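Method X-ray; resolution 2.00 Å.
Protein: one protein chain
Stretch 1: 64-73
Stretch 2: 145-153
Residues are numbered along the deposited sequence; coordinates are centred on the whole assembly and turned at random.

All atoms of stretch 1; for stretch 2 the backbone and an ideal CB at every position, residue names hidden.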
# COMPACT_ATOMS: atom_id res chain seq x y z
N ASP B 64 8.23 -9.85 -10.64
CA ASP B 64 7.83 -10.99 -11.42
C ASP B 64 6.74 -11.83 -10.78
O ASP B 64 6.20 -12.72 -11.42
CB ASP B 64 9.03 -11.87 -11.79
CG ASP B 64 9.89 -11.26 -12.92
OD1 ASP B 64 9.62 -10.10 -13.38
OD2 ASP B 64 10.84 -11.96 -13.34
N LEU B 65 6.38 -11.52 -9.53
CA LEU B 65 5.27 -12.21 -8.88
C LEU B 65 4.47 -11.14 -8.15
O LEU B 65 5.04 -10.34 -7.39
CB LEU B 65 5.76 -13.24 -7.87
CG LEU B 65 4.68 -13.79 -6.90
CD1 LEU B 65 3.61 -14.58 -7.64
CD2 LEU B 65 5.32 -14.70 -5.87
N VAL B 66 3.17 -11.12 -8.39
CA VAL B 66 2.28 -10.11 -7.83
C VAL B 66 1.16 -10.84 -7.13
O VAL B 66 0.52 -11.74 -7.72
CB VAL B 66 1.71 -9.20 -8.98
CG1 VAL B 66 0.67 -8.21 -8.45
CG2 VAL B 66 2.88 -8.41 -9.64
N VAL B 67 0.93 -10.52 -5.85
CA VAL B 67 -0.20 -11.18 -5.15
C VAL B 67 -1.16 -10.12 -4.68
O VAL B 67 -0.71 -9.14 -4.04
CB VAL B 67 0.28 -12.03 -3.90
CG1 VAL B 67 -0.91 -12.76 -3.26
CG2 VAL B 67 1.42 -13.02 -4.28
N SER B 68 -2.44 -10.23 -5.04
CA SER B 68 -3.47 -9.28 -4.57
C SER B 68 -4.46 -9.98 -3.64
O SER B 68 -4.68 -11.20 -3.75
CB SER B 68 -4.27 -8.62 -5.71
OG SER B 68 -5.10 -9.59 -6.38
N SER B 69 -5.05 -9.24 -2.71
CA SER B 69 -6.21 -9.77 -2.03
C SER B 69 -7.30 -8.72 -1.93
O SER B 69 -7.01 -7.51 -1.85
CB SER B 69 -5.88 -10.29 -0.63
OG SER B 69 -5.63 -9.18 0.22
N GLY B 70 -8.55 -9.18 -1.88
CA GLY B 70 -9.65 -8.27 -1.78
C GLY B 70 -10.38 -8.08 -3.10
O GLY B 70 -9.80 -8.19 -4.16
N GLY B 71 -11.66 -7.75 -3.03
CA GLY B 71 -12.45 -7.38 -4.22
C GLY B 71 -12.86 -8.57 -5.09
O GLY B 71 -13.09 -8.42 -6.30
N LEU B 72 -12.94 -9.74 -4.45
CA LEU B 72 -13.43 -10.98 -5.09
C LEU B 72 -14.53 -11.46 -4.20
O LEU B 72 -14.29 -11.69 -2.99
CB LEU B 72 -12.37 -12.09 -5.03
CG LEU B 72 -11.50 -12.39 -6.23
CD1 LEU B 72 -10.83 -11.13 -6.58
CD2 LEU B 72 -10.46 -13.50 -5.88
N GLY B 73 -15.73 -11.64 -4.75
CA GLY B 73 -16.87 -11.87 -3.89
C GLY B 73 -18.15 -11.65 -4.66
O GLY B 73 -18.12 -11.10 -5.78
N UNK B 145 5.59 -13.57 -16.14
CA UNK B 145 5.30 -13.12 -14.78
C UNK B 145 4.10 -13.86 -14.24
O UNK B 145 3.29 -14.35 -15.01
CB UNK B 145 5.06 -11.61 -14.74
N UNK B 146 3.96 -13.95 -12.92
CA UNK B 146 2.76 -14.60 -12.37
C UNK B 146 1.96 -13.69 -11.46
O UNK B 146 2.52 -12.84 -10.78
CB UNK B 146 3.15 -15.86 -11.60
N UNK B 147 0.64 -13.86 -11.46
CA UNK B 147 -0.23 -12.98 -10.72
C UNK B 147 -1.21 -13.90 -9.99
O UNK B 147 -1.83 -14.77 -10.61
CB UNK B 147 -0.94 -11.97 -11.63
N UNK B 148 -1.26 -13.78 -8.68
CA UNK B 148 -2.18 -14.57 -7.85
C UNK B 148 -3.22 -13.60 -7.27
O UNK B 148 -2.85 -12.64 -6.58
CB UNK B 148 -1.44 -15.32 -6.74
N UNK B 149 -4.50 -13.85 -7.54
CA UNK B 149 -5.56 -12.91 -7.15
C UNK B 149 -6.44 -13.66 -6.15
O UNK B 149 -6.99 -14.73 -6.49
CB UNK B 149 -6.36 -12.41 -8.35
N UNK B 150 -6.52 -13.14 -4.92
CA UNK B 150 -7.10 -13.86 -3.77
C UNK B 150 -8.26 -13.09 -3.18
O UNK B 150 -8.33 -11.87 -3.38
CB UNK B 150 -6.04 -14.11 -2.69
N UNK B 151 -9.20 -13.78 -2.50
CA UNK B 151 -10.29 -13.12 -1.74
C UNK B 151 -9.71 -12.33 -0.60
O UNK B 151 -8.57 -12.59 -0.16
CB UNK B 151 -11.30 -14.14 -1.21
N UNK B 152 -10.49 -11.39 -0.08
CA UNK B 152 -9.97 -10.53 1.00
C UNK B 152 -10.29 -11.13 2.37
O UNK B 152 -9.75 -10.70 3.39
CB UNK B 152 -10.56 -9.12 0.90
N UNK B 153 -11.20 -12.08 2.42
CA UNK B 153 -11.46 -12.79 3.70
C UNK B 153 -10.20 -13.57 4.15
O UNK B 153 -9.80 -14.50 3.46
CB UNK B 153 -12.64 -13.75 3.55

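The two stretches lie side by side as parallel strands, their axes 10° apart and 4.6 Å apart at closest approach. Backbone hydrogen bonds set the register whatever the side chains are: the N of 146 to Asp64 O (3.0 Å), Val66 N to the O of 146 (3.0 Å), the N of 148 to Val66 O (2.9 Å), Ser68 N to the O of 148 (2.9 Å), the N of 150 to Ser68 O (2.9 Å) and Gly70 N to the O of 150 (3.1 Å).

Position 145 pairs with Asp64. Its CB points sideways, and the carboxylate of Asp64 offers a negative charge within reach of a long side chain. Lysine or arginine would suit, and a shorter polar residue is possible. The residue is Lys145. Its NZ forms a salt bridge with Asp64 OD1 at 2.7 Å.

Position 146 shares a face of the sheet with Leu65. The ideal CB lies 4.2 Å from Leu65 CD1, so an aliphatic stem fits, and stretch 1 offers its end no charge on this face. Many residues would do. It is Lys146; its stem passes Leu65 and its end leads away, with NZ bonded elsewhere in the structure.

Position 147 lies on the other face, with Val66. The extended backbone and valine neighbour favour a beta-branched or other aliphatic residue. Val147 is found, its CG2 4.3 Å from Val66 CB. Its CA also makes a CA-H...O contact with Val66 O at 3.3 Å.

Position 148 returns to the face of Leu65 and Val67. The ideal CB is 4.4 Å from Val67 CG1, and Leu65 CD1 is also nearby. Valine, isoleucine or leucine would suit. Ile148 packs its CG1 4.3 Å from Leu65 CD1 and its CB 4.2 Å from Val67 CG1.

Position 149 shares its face with Ser68. The ideal CB is 3.7 Å from Ser68 OG and 4.9 Å from Leu72 CD2. A small polar residue could answer the serine, while an aliphatic one could answer the leucine. Ile149 does the latter: its CG2 lies 3.6 Å from Leu72 CD1. Ser68 OG instead donates to water 1 at 2.8 Å, and that water donates to the backbone O of 150 at 2.8 Å.

Position 150 pairs with Ser69, and its CB points to the face of Val67. Valine, isoleucine, leucine or methionine could reach that valine. Leu150 does so, with CD1 3.7 Å from Val67 CG1.

Position 151 has phi -65° and psi 161°, which proline accepts, and its CB points away. Its N donates no hydrogen bond to stretch 1, so a residue without an amide hydrogen loses nothing here. Pro151 sets its CD 4.0 Å from Leu72 CD2.

Position 152 is the tightest. An ideal CB would clash with Gly70 CA at 3.0 Å, so glycine alone suits this backbone. Gly152 lets the CA atoms of Gly70 and Gly152 approach to 3.6 Å.

Position 153 points away from stretch 1, which constrains nothing there. Val153 occupies the N-cap position before a helix.

Stretch 2 145-153: KKVIILPGV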
# COMPACT_ATOMS: atom_id res chain seq x y z
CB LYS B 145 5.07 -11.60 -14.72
CG LYS B 145 6.36 -10.83 -15.03
CD LYS B 145 6.09 -9.30 -15.19
CE LYS B 145 7.40 -8.58 -15.63
NZ LYS B 145 8.23 -8.05 -14.48
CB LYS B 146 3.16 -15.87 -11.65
CG LYS B 146 3.57 -16.95 -12.67
CD LYS B 146 3.17 -18.37 -12.19
CE LYS B 146 4.25 -18.95 -11.25
NZ LYS B 146 3.91 -20.36 -10.85
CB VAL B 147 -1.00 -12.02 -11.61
CG1 VAL B 147 -1.90 -11.12 -10.77
CG2 VAL B 147 -0.06 -11.12 -12.42
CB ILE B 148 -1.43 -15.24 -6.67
CG1 ILE B 148 -0.33 -16.18 -7.18
CG2 ILE B 148 -2.38 -15.98 -5.74
CD1 ILE B 148 -0.82 -17.58 -7.37
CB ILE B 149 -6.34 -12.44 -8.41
CG1 ILE B 149 -5.40 -11.67 -9.36
CG2 ILE B 149 -7.60 -11.57 -8.05
CD1 ILE B 149 -6.07 -11.40 -10.76
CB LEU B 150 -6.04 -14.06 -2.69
CG LEU B 150 -4.77 -14.82 -3.11
CD1 LEU B 150 -3.72 -14.86 -1.98
CD2 LEU B 150 -5.22 -16.19 -3.53
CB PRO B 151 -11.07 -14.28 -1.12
CG PRO B 151 -10.75 -15.49 -1.99
CD PRO B 151 -9.34 -15.25 -2.51
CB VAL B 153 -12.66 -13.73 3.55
CG1 VAL B 153 -12.85 -14.60 4.85
CG2 VAL B 153 -13.93 -12.89 3.25
O HOH W 1 -7.57 -9.75 -4.97
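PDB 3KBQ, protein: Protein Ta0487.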